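Local coordinates for putative HAD family hydrolase (Streptomyces avermitilis, PDB 3MMZ), which probably hydrolyses phosphate esters as the KdsC-like HAD domain of a longer protein thought to make CMP-N-acylneuraminate from an N-acylneuraminate and CTP, at residues 41-51 against 148-159; 58-69 against 76-87. One frame throughout, in Å; residues are numbered along the deposited sequence. Where two conformers were deposited one is given.

Contact 1. Residues 41-51 against 148-159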
loop_
_atom_site.group_PDB
_atom_site.type_symbol
_atom_site.label_atom_id
_atom_site.label_comp_id
_atom_site.label_asym_id
_atom_site.label_seq_id
_atom_site.Cartn_x
_atom_site.Cartn_y
_atom_site.Cartn_z
ATOM N N HIS D 41 12.263 -1.294 -17.363
ATOM C CA HIS D 41 11.011 -0.524 -17.441
ATOM C C HIS D 41 10.945 0.288 -18.737
ATOM O O HIS D 41 11.907 0.962 -19.090
ATOM C CB HIS D 41 10.942 0.390 -16.209
ATOM C CG HIS D 41 9.598 0.997 -15.953
ATOM N ND1 HIS D 41 9.192 2.179 -16.537
ATOM C CD2 HIS D 41 8.586 0.611 -15.139
ATOM C CE1 HIS D 41 7.978 2.482 -16.113
ATOM N NE2 HIS D 41 7.586 1.547 -15.265
ATOM N N ARG D 42 9.804 0.217 -19.432
ATOM C CA ARG D 42 9.629 0.887 -20.732
ATOM C C ARG D 42 9.606 2.400 -20.608
ATOM O O ARG D 42 10.004 3.106 -21.532
ATOM C CB ARG D 42 8.353 0.419 -21.436
ATOM C CG ARG D 42 8.416 -1.008 -21.974
ATOM C CD ARG D 42 8.963 -1.062 -23.408
ATOM N NE ARG D 42 8.802 -2.394 -23.984
ATOM C CZ ARG D 42 9.797 -3.175 -24.402
ATOM N NH1 ARG D 42 11.055 -2.766 -24.336
ATOM N NH2 ARG D 42 9.518 -4.371 -24.901
ATOM N N GLY D 43 9.099 2.887 -19.480
ATOM C CA GLY D 43 9.172 4.309 -19.145
ATOM C C GLY D 43 10.609 4.795 -19.059
ATOM O O GLY D 43 10.943 5.843 -19.623
ATOM N N ASP D 44 11.469 4.048 -18.359
ATOM C CA ASP D 44 12.907 4.347 -18.347
ATOM C C ASP D 44 13.458 4.405 -19.772
ATOM O O ASP D 44 14.243 5.291 -20.111
ATOM C CB ASP D 44 13.705 3.291 -17.560
ATOM C CG ASP D 44 13.496 3.375 -16.055
ATOM O OD1 ASP D 44 13.062 4.429 -15.541
ATOM O OD2 ASP D 44 13.791 2.367 -15.375
ATOM N N GLY D 45 13.061 3.440 -20.597
ATOM C CA GLY D 45 13.507 3.375 -21.980
ATOM C C GLY D 45 13.147 4.624 -22.764
ATOM O O GLY D 45 13.954 5.140 -23.530
ATOM N N LEU D 46 11.937 5.126 -22.545
ATOM C CA LEU D 46 11.473 6.321 -23.241
ATOM C C LEU D 46 12.206 7.542 -22.723
ATOM O O LEU D 46 12.561 8.423 -23.508
ATOM C CB LEU D 46 9.948 6.482 -23.091
ATOM C CG LEU D 46 9.286 7.629 -23.859
ATOM C CD1 LEU D 46 9.170 7.312 -25.348
ATOM C CD2 LEU D 46 7.908 7.927 -23.269
ATOM N N GLY D 47 12.431 7.587 -21.408
ATOM C CA GLY D 47 13.188 8.665 -20.768
ATOM C C GLY D 47 14.625 8.723 -21.268
ATOM O O GLY D 47 15.133 9.785 -21.603
ATOM N N ILE D 48 15.284 7.573 -21.289
ATOM C CA ILE D 48 16.662 7.467 -21.773
ATOM C C ILE D 48 16.771 7.912 -23.239
ATOM O O ILE D 48 17.678 8.673 -23.600
ATOM C CB ILE D 48 17.192 6.026 -21.556
ATOM C CG1 ILE D 48 17.379 5.772 -20.053
ATOM C CG2 ILE D 48 18.489 5.781 -22.338
ATOM C CD1 ILE D 48 17.466 4.287 -19.631
ATOM N N ALA D 49 15.848 7.451 -24.081
ATOM C CA ALA D 49 15.861 7.848 -25.490
ATOM C C ALA D 49 15.650 9.352 -25.646
ATOM O O ALA D 49 16.286 9.991 -26.499
ATOM C CB ALA D 49 14.825 7.059 -26.298
ATOM N N ALA D 50 14.770 9.920 -24.817
ATOM C CA ALA D 50 14.515 11.360 -24.835
ATOM C C ALA D 50 15.748 12.157 -24.412
ATOM O O ALA D 50 16.072 13.164 -25.041
ATOM C CB ALA D 50 13.315 11.714 -23.956
ATOM N N LEU D 51 16.438 11.697 -23.361
ATOM C CA LEU D 51 17.685 12.329 -22.921
ATOM C C LEU D 51 18.770 12.253 -24.011
ATOM O O LEU D 51 19.434 13.249 -24.313
ATOM C CB LEU D 51 18.173 11.718 -21.589
ATOM C CG LEU D 51 17.271 11.967 -20.373
ATOM C CD1 LEU D 51 17.624 11.044 -19.209
ATOM C CD2 LEU D 51 17.338 13.436 -19.937
ATOM N N ASP D 148 10.944 0.756 -11.468
ATOM C CA ASP D 148 9.568 1.253 -11.512
ATOM C C ASP D 148 9.454 2.543 -12.346
ATOM O O ASP D 148 8.376 3.143 -12.427
ATOM C CB ASP D 148 9.064 1.465 -10.073
ATOM C CG ASP D 148 7.554 1.633 -9.980
ATOM O OD1 ASP D 148 6.823 1.099 -10.839
ATOM O OD2 ASP D 148 7.095 2.295 -9.022
ATOM N N GLY D 149 10.560 2.965 -12.969
ATOM C CA GLY D 149 10.584 4.186 -13.795
ATOM C C GLY D 149 11.302 5.376 -13.182
ATOM O O GLY D 149 10.950 6.528 -13.441
ATOM N N ALA D 150 12.328 5.098 -12.383
ATOM C CA ALA D 150 13.124 6.151 -11.744
ATOM C C ALA D 150 13.865 7.003 -12.781
ATOM O O ALA D 150 14.000 8.208 -12.602
ATOM C CB ALA D 150 14.115 5.542 -10.753
ATOM N N ILE D 151 14.347 6.385 -13.859
ATOM C CA ILE D 151 15.053 7.148 -14.891
ATOM C C ILE D 151 14.076 8.006 -15.700
ATOM O O ILE D 151 14.399 9.141 -16.082
ATOM C CB ILE D 151 15.907 6.248 -15.833
ATOM C CG1 ILE D 151 16.700 5.183 -15.028
ATOM C CG2 ILE D 151 16.869 7.107 -16.675
ATOM C CD1 ILE D 151 17.540 5.752 -13.883
ATOM N N ARG D 152 12.871 7.486 -15.926
ATOM C CA ARG D 152 11.833 8.288 -16.553
ATOM C C ARG D 152 11.517 9.540 -15.733
ATOM O O ARG D 152 11.349 10.617 -16.294
ATOM C CB ARG D 152 10.557 7.494 -16.820
ATOM C CG ARG D 152 9.691 8.193 -17.880
ATOM C CD ARG D 152 8.250 8.006 -17.615
ATOM N NE ARG D 152 7.386 8.868 -18.446
ATOM C CZ ARG D 152 7.115 10.148 -18.185
ATOM N NH1 ARG D 152 6.298 10.835 -18.970
ATOM N NH2 ARG D 152 7.673 10.755 -17.135
ATOM N N GLU D 153 11.455 9.400 -14.410
ATOM C CA GLU D 153 11.260 10.554 -13.524
ATOM C C GLU D 153 12.377 11.593 -13.675
ATOM O O GLU D 153 12.106 12.788 -13.800
ATOM C CB GLU D 153 11.143 10.096 -12.067
ATOM C CG GLU D 153 10.815 11.217 -11.092
ATOM C CD GLU D 153 10.684 10.740 -9.652
ATOM O OE1 GLU D 153 10.868 9.538 -9.387
ATOM O OE2 GLU D 153 10.380 11.581 -8.780
ATOM N N ILE D 154 13.632 11.140 -13.637
ATOM C CA ILE D 154 14.783 12.022 -13.849
ATOM C C ILE D 154 14.702 12.709 -15.217
ATOM O O ILE D 154 14.983 13.903 -15.349
ATOM C CB ILE D 154 16.114 11.246 -13.690
ATOM C CG1 ILE D 154 16.200 10.675 -12.262
ATOM C CG2 ILE D 154 17.332 12.133 -14.004
ATOM C CD1 ILE D 154 17.318 9.651 -12.053
ATOM N N ALA D 155 14.308 11.963 -16.239
ATOM C CA ALA D 155 14.170 12.543 -17.569
ATOM C C ALA D 155 13.186 13.717 -17.544
ATOM O O ALA D 155 13.396 14.712 -18.238
ATOM C CB ALA D 155 13.741 11.474 -18.594
ATOM N N SER D 156 12.136 13.612 -16.723
ATOM C CA SER D 156 11.123 14.679 -16.630
ATOM C C SER D 156 11.633 15.899 -15.878
ATOM O O SER D 156 11.202 17.016 -16.164
ATOM C CB SER D 156 9.788 14.187 -16.038
ATOM O OG SER D 156 9.859 14.028 -14.628
ATOM N N TRP D 157 12.558 15.700 -14.935
ATOM C CA TRP D 157 13.237 16.837 -14.298
ATOM C C TRP D 157 14.011 17.644 -15.341
ATOM O O TRP D 157 13.951 18.873 -15.368
ATOM C CB TRP D 157 14.232 16.366 -13.230
ATOM C CG TRP D 157 13.646 15.655 -12.062
ATOM C CD1 TRP D 157 12.329 15.615 -11.680
ATOM C CD2 TRP D 157 14.371 14.912 -11.082
ATOM N NE1 TRP D 157 12.195 14.867 -10.531
ATOM C CE2 TRP D 157 13.431 14.418 -10.149
ATOM C CE3 TRP D 157 15.731 14.591 -10.919
ATOM C CZ2 TRP D 157 13.807 13.633 -9.045
ATOM C CZ3 TRP D 157 16.101 13.801 -9.831
ATOM C CH2 TRP D 157 15.142 13.343 -8.905
ATOM N N ILE D 158 14.752 16.938 -16.186
ATOM C CA ILE D 158 15.631 17.562 -17.165
ATOM C C ILE D 158 14.838 18.150 -18.338
ATOM O O ILE D 158 15.122 19.264 -18.790
ATOM C CB ILE D 158 16.708 16.548 -17.690
ATOM C CG1 ILE D 158 17.488 15.894 -16.531
ATOM C CG2 ILE D 158 17.652 17.201 -18.715
ATOM C CD1 ILE D 158 18.176 16.881 -15.610
ATOM N N LEU D 159 13.843 17.414 -18.822
ATOM C CA LEU D 159 13.169 17.770 -20.086
ATOM C C LEU D 159 11.741 18.300 -19.933
ATOM O O LEU D 159 11.143 18.789 -20.898
ATOM C CB LEU D 159 13.175 16.572 -21.042
ATOM C CG LEU D 159 14.556 16.014 -21.391
ATOM C CD1 LEU D 159 14.410 14.676 -22.123
ATOM C CD2 LEU D 159 15.388 17.011 -22.203
HETATM O O HOH W 1 14.145 2.713 -12.752
#
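Asp44 OD1 is gripped by the first turn of helix 150-159. Arg152 N donates to the anti side of Asp44 OD1 at 3.1 Å (N-H...O angle 155°), and Ile151 N adds a weak, bent bond to Asp44 OD1 at 2.9 Å. The other oxygen, Asp44 OD2, accepts a hydrogen bond from a water at 2.7 Å, and that water in turn accepts from Ala150 N. Gly149, the N-cap residue, has no side chain for this work and adopts backbone angles that suit glycine, so an aspartate from the partner helix supplies the acceptors.

With CG anti to the backbone N (chi1 -166°), the His41 ring turns one face to the 148-149 backbone. Gly149 CA makes a CH-pi contact 3.9 Å from the His41 ring centroid, while ND1 weakly caps Asp44 N. Cutting His41 back to an alanine would remove the ring, and is likely to leave Asp44 N without its weak cap and a gap beside Gly149 CA.

Farther on, the helix axes cross at 35°, 7.2 Å apart, a closeness Gly47 permits: its CA lies 3.6 Å from Ala155 CB. Leu51 CD2 then fits against Ile158 CB and Leu159 CD1. Arg152 lays CB and CG along Gly43 O and sends its guanidinium to Asp111 of the second subunit. The helix dipole is likely to stabilise the negative Asp44 carboxylate, whose bonds tie the start of helix 150-159 to helix 42-51.

Contact 2. Residues 58-69 against 76-87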
loop_
_atom_site.group_PDB
_atom_site.type_symbol
_atom_site.label_atom_id
_atom_site.label_comp_id
_atom_site.label_asym_id
_atom_site.label_seq_id
_atom_site.Cartn_x
_atom_site.Cartn_y
_atom_site.Cartn_z
HETATM N N MSE D 58 25.449 9.731 -22.900
HETATM C CA MSE D 58 24.881 8.670 -22.060
HETATM C C MSE D 58 25.884 7.560 -21.791
HETATM O O MSE D 58 26.826 7.357 -22.570
HETATM C CB MSE D 58 23.650 8.045 -22.725
HETATM C CG MSE D 58 22.690 9.021 -23.383
HETATM SE SE MSE D 58 21.712 10.102 -22.080
HETATM C CE MSE D 58 20.830 8.719 -21.024
ATOM N N LEU D 59 25.666 6.831 -20.698
ATOM C CA LEU D 59 26.523 5.707 -20.334
ATOM C C LEU D 59 25.875 4.860 -19.261
ATOM O O LEU D 59 25.348 5.392 -18.288
ATOM C CB LEU D 59 27.879 6.200 -19.821
ATOM C CG LEU D 59 28.926 5.125 -19.482
ATOM C CD1 LEU D 59 29.404 4.397 -20.729
ATOM C CD2 LEU D 59 30.095 5.712 -18.711
ATOM N N ILE D 60 25.930 3.542 -19.443
ATOM C CA ILE D 60 25.624 2.602 -18.376
ATOM C C ILE D 60 26.930 2.047 -17.820
ATOM O O ILE D 60 27.774 1.542 -18.571
ATOM C CB ILE D 60 24.720 1.457 -18.869
ATOM C CG1 ILE D 60 23.337 2.017 -19.223
ATOM C CG2 ILE D 60 24.619 0.373 -17.813
ATOM C CD1 ILE D 60 22.432 1.045 -19.950
ATOM N N LEU D 61 27.075 2.149 -16.502
ATOM C CA LEU D 61 28.279 1.742 -15.792
ATOM C C LEU D 61 27.937 0.639 -14.793
ATOM O O LEU D 61 27.043 0.813 -13.972
ATOM C CB LEU D 61 28.861 2.957 -15.060
ATOM C CG LEU D 61 30.180 2.845 -14.297
ATOM C CD1 LEU D 61 31.329 2.563 -15.255
ATOM C CD2 LEU D 61 30.442 4.130 -13.543
ATOM N N SER D 62 28.642 -0.491 -14.866
ATOM C CA SER D 62 28.393 -1.606 -13.939
ATOM C C SER D 62 29.647 -2.417 -13.588
ATOM O O SER D 62 30.574 -2.524 -14.386
ATOM C CB SER D 62 27.284 -2.525 -14.471
ATOM O OG SER D 62 26.843 -3.423 -13.466
ATOM N N THR D 63 29.651 -2.977 -12.377
ATOM C CA THR D 63 30.768 -3.763 -11.847
ATOM C C THR D 63 30.778 -5.202 -12.371
ATOM O O THR D 63 31.843 -5.808 -12.505
ATOM C CB THR D 63 30.742 -3.796 -10.281
ATOM O OG1 THR D 63 30.545 -2.476 -9.765
ATOM C CG2 THR D 63 32.038 -4.363 -9.704
ATOM N N GLU D 64 29.602 -5.746 -12.674
ATOM C CA GLU D 64 29.481 -7.189 -12.898
ATOM C C GLU D 64 29.539 -7.650 -14.359
ATOM O O GLU D 64 29.164 -6.912 -15.275
ATOM C CB GLU D 64 28.225 -7.725 -12.210
ATOM C CG GLU D 64 28.445 -9.068 -11.521
ATOM C CD GLU D 64 27.411 -9.352 -10.449
ATOM O OE1 GLU D 64 27.807 -9.570 -9.281
ATOM O OE2 GLU D 64 26.203 -9.351 -10.776
ATOM N N GLN D 65 30.006 -8.886 -14.552
ATOM C CA GLN D 65 30.206 -9.465 -15.884
ATOM C C GLN D 65 28.917 -9.839 -16.610
ATOM O O GLN D 65 28.921 -9.959 -17.839
ATOM C CB GLN D 65 31.126 -10.693 -15.811
ATOM C CG GLN D 65 32.623 -10.374 -15.885
ATOM C CD GLN D 65 33.171 -9.731 -14.616
ATOM O OE1 GLN D 65 32.569 -9.825 -13.544
ATOM N NE2 GLN D 65 34.323 -9.077 -14.734
ATOM N N ASN D 66 27.830 -10.026 -15.854
ATOM C CA ASN D 66 26.527 -10.414 -16.409
ATOM C C ASN D 66 26.177 -9.644 -17.689
ATOM O O ASN D 66 26.026 -8.423 -17.658
ATOM C CB ASN D 66 25.424 -10.259 -15.348
ATOM C CG ASN D 66 24.061 -10.787 -15.812
ATOM O OD1 ASN D 66 23.968 -11.673 -16.669
ATOM N ND2 ASN D 66 22.994 -10.247 -15.223
ATOM N N PRO D 67 26.057 -10.360 -18.822
ATOM C CA PRO D 67 25.900 -9.699 -20.116
ATOM C C PRO D 67 24.532 -9.047 -20.334
ATOM O O PRO D 67 24.352 -8.342 -21.329
ATOM C CB PRO D 67 26.108 -10.840 -21.124
ATOM C CG PRO D 67 26.737 -11.950 -20.349
ATOM C CD PRO D 67 26.186 -11.818 -18.975
ATOM N N VAL D 68 23.585 -9.277 -19.421
ATOM C CA VAL D 68 22.244 -8.702 -19.552
ATOM C C VAL D 68 22.317 -7.173 -19.654
ATOM O O VAL D 68 21.546 -6.558 -20.396
ATOM C CB VAL D 68 21.289 -9.122 -18.400
ATOM C CG1 VAL D 68 19.907 -8.559 -18.646
ATOM C CG2 VAL D 68 21.196 -10.640 -18.290
ATOM N N VAL D 69 23.253 -6.569 -18.922
ATOM C CA VAL D 69 23.425 -5.113 -18.950
ATOM C C VAL D 69 23.745 -4.602 -20.365
ATOM O O VAL D 69 23.189 -3.598 -20.812
ATOM C CB VAL D 69 24.477 -4.616 -17.904
ATOM C CG1 VAL D 69 25.868 -5.110 -18.230
ATOM C CG2 VAL D 69 24.471 -3.104 -17.804
ATOM N N LEU D 76 18.875 0.158 -25.977
ATOM C CA LEU D 76 18.778 1.594 -25.724
ATOM C C LEU D 76 19.705 2.436 -26.621
ATOM O O LEU D 76 19.616 3.665 -26.617
ATOM C CB LEU D 76 19.080 1.893 -24.248
ATOM C CG LEU D 76 18.136 1.329 -23.180
ATOM C CD1 LEU D 76 18.689 1.621 -21.789
ATOM C CD2 LEU D 76 16.729 1.883 -23.343
ATOM N N LYS D 77 20.590 1.779 -27.371
ATOM C CA LYS D 77 21.585 2.474 -28.217
ATOM C C LYS D 77 22.522 3.398 -27.421
ATOM O O LYS D 77 22.848 4.508 -27.864
ATOM C CB LYS D 77 20.909 3.273 -29.353
ATOM C CG LYS D 77 20.026 2.478 -30.297
ATOM C CD LYS D 77 19.317 3.435 -31.252
ATOM C CE LYS D 77 18.800 2.731 -32.500
ATOM N NZ LYS D 77 17.435 2.174 -32.292
ATOM N N ILE D 78 22.936 2.948 -26.239
ATOM C CA ILE D 78 23.883 3.708 -25.415
ATOM C C ILE D 78 25.064 2.832 -24.983
ATOM O O ILE D 78 24.904 1.618 -24.808
ATOM C CB ILE D 78 23.211 4.408 -24.181
ATOM C CG1 ILE D 78 22.591 3.393 -23.222
ATOM C CG2 ILE D 78 22.193 5.470 -24.630
ATOM C CD1 ILE D 78 22.062 4.028 -21.931
ATOM N N PRO D 79 26.259 3.441 -24.827
ATOM C CA PRO D 79 27.436 2.636 -24.509
ATOM C C PRO D 79 27.390 2.041 -23.101
ATOM O O PRO D 79 26.707 2.563 -22.215
ATOM C CB PRO D 79 28.607 3.627 -24.633
ATOM C CG PRO D 79 28.057 4.833 -25.309
ATOM C CD PRO D 79 26.598 4.866 -25.004
ATOM N N VAL D 80 28.098 0.933 -22.936
ATOM C CA VAL D 80 28.271 0.305 -21.647
ATOM C C VAL D 80 29.749 0.317 -21.243
ATOM O O VAL D 80 30.641 0.204 -22.086
ATOM C CB VAL D 80 27.672 -1.137 -21.635
ATOM C CG1 VAL D 80 28.458 -2.089 -22.547
ATOM C CG2 VAL D 80 27.594 -1.681 -20.214
ATOM N N LEU D 81 29.984 0.489 -19.948
ATOM C CA LEU D 81 31.294 0.323 -19.352
ATOM C C LEU D 81 31.043 -0.594 -18.159
ATOM O O LEU D 81 30.629 -0.140 -17.097
ATOM C CB LEU D 81 31.839 1.694 -18.931
ATOM C CG LEU D 81 33.301 1.969 -18.561
ATOM C CD1 LEU D 81 34.269 1.660 -19.701
ATOM C CD2 LEU D 81 33.439 3.426 -18.116
ATOM N N HIS D 82 31.234 -1.899 -18.352
ATOM C CA HIS D 82 30.903 -2.869 -17.301
ATOM C C HIS D 82 31.935 -3.992 -17.130
ATOM O O HIS D 82 32.842 -4.145 -17.954
ATOM C CB HIS D 82 29.482 -3.429 -17.491
ATOM C CG HIS D 82 29.423 -4.669 -18.327
ATOM N ND1 HIS D 82 29.055 -5.896 -17.812
ATOM C CD2 HIS D 82 29.693 -4.877 -19.638
ATOM C CE1 HIS D 82 29.097 -6.804 -18.772
ATOM N NE2 HIS D 82 29.481 -6.211 -19.889
ATOM N N GLY D 83 31.777 -4.769 -16.054
ATOM C CA GLY D 83 32.768 -5.772 -15.642
ATOM C C GLY D 83 34.009 -5.116 -15.051
ATOM O O GLY D 83 35.109 -5.667 -15.131
ATOM N N ILE D 84 33.814 -3.947 -14.438
ATOM C CA ILE D 84 34.902 -3.051 -14.033
ATOM C C ILE D 84 35.364 -3.317 -12.603
ATOM O O ILE D 84 34.533 -3.458 -11.695
ATOM C CB ILE D 84 34.462 -1.550 -14.142
ATOM C CG1 ILE D 84 33.936 -1.205 -15.546
ATOM C CG2 ILE D 84 35.583 -0.605 -13.695
ATOM C CD1 ILE D 84 34.990 -1.127 -16.649
ATOM N N ASP D 85 36.684 -3.375 -12.410
ATOM C CA ASP D 85 37.286 -3.446 -11.070
ATOM C C ASP D 85 36.791 -2.288 -10.185
ATOM O O ASP D 85 36.005 -2.506 -9.252
ATOM C CB ASP D 85 38.821 -3.451 -11.166
ATOM C CG ASP D 85 39.512 -3.504 -9.795
ATOM O OD1 ASP D 85 38.913 -4.007 -8.814
ATOM O OD2 ASP D 85 40.675 -3.046 -9.701
ATOM N N ARG D 86 37.244 -1.070 -10.488
ATOM C CA ARG D 86 36.844 0.109 -9.720
ATOM C C ARG D 86 36.007 1.103 -10.520
ATOM O O ARG D 86 36.498 1.800 -11.412
ATOM C CB ARG D 86 38.046 0.778 -9.063
ATOM C CG ARG D 86 38.378 0.164 -7.713
ATOM C CD ARG D 86 39.302 1.042 -6.917
ATOM N NE ARG D 86 38.761 2.385 -6.712
ATOM C CZ ARG D 86 39.491 3.424 -6.314
ATOM N NH1 ARG D 86 40.788 3.274 -6.085
ATOM N NH2 ARG D 86 38.927 4.613 -6.154
ATOM N N LYS D 87 34.730 1.145 -10.157
ATOM C CA LYS D 87 33.698 1.881 -10.862
ATOM C C LYS D 87 34.036 3.359 -11.008
ATOM O O LYS D 87 34.000 3.907 -12.104
ATOM C CB LYS D 87 32.379 1.716 -10.095
ATOM C CG LYS D 87 31.165 1.758 -10.949
ATOM C CD LYS D 87 30.099 0.809 -10.441
ATOM C CE LYS D 87 29.374 1.348 -9.223
ATOM N NZ LYS D 87 28.069 0.639 -9.056
HETATM O O HOH W 2 27.588 -2.140 -9.577
#
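Leu81 N donates to Ile60 O at 2.8 Å where edge strand 80-82 pairs in parallel with strand 57-62, the two joined by helix 68-76 in a beta-alpha-beta crossover of the Rossmann-like HAD core. The ladder continues through Ile60 N to Pro79 O (3.0 Å) and Ser62 N to Leu81 O (3.0 Å). Apolar side chains suit both strands: Leu61 and Leu81 lie side by side pointing the same way, against helix 87-98. The Ile60 side chain crosses that of Ile78, in the loop before the strand, at about a right angle, CD1 against CD1.

His82 ties segment 76-87 to the loop that leads into helix 68-76. Its CB sits 3.4 Å from Ser62 O and against Ser62 CB. CG and ND1 lie under Val69 CG1, a methyl making a CH-pi contact over one ring face. His82 ND1 donates to Glu64 O at 2.7 Å, in the carbonyl plane but 19° out of the ring plane. Gln65 O lies at the ring edge, in plane, 3.3 Å from His82 CE1. The far atoms NE2 and CD2 face the same Val69 methyl, more distantly. A flat ring with an N-H suits this place because it binds a loop carbonyl while filling space beside a valine.

Lys87 is placed like the motif III lysine of HAD phosphatases. Its CG packs 3.6 Å from Leu61 CD2; bends at chi2 (144°) and chi3 (77°) then carry the chain past Thr63 OG1 and bring NZ to a salt bridge with Asp114. Lying 2.9 Å from Lys87 NZ is a water that also hydrogen-bonds Thr63 OG1.

In the fold
Residues 41-51 come first along the chain, then both halves of contact 2, and only near the end 148-159, so contact 1 brings distant parts of the sequence together around the crossover of contact 2. Their centres are 18 Å apart, on opposite sides of the chain's centre. Helix 42-53 leads directly into strand 57-62 and links them, with Ile48 CD1 packing 3.6 Å from Leu76 CD1. Contact 2 forms one edge of the parallel sheet, and contact 1 packs helices against it. Contact 1 through Ile151 and contact 2 through Leu61 both reach strand 14-17, which leads to the calcium ligands Asp18 and Asp20. Both also have residues against the second subunit.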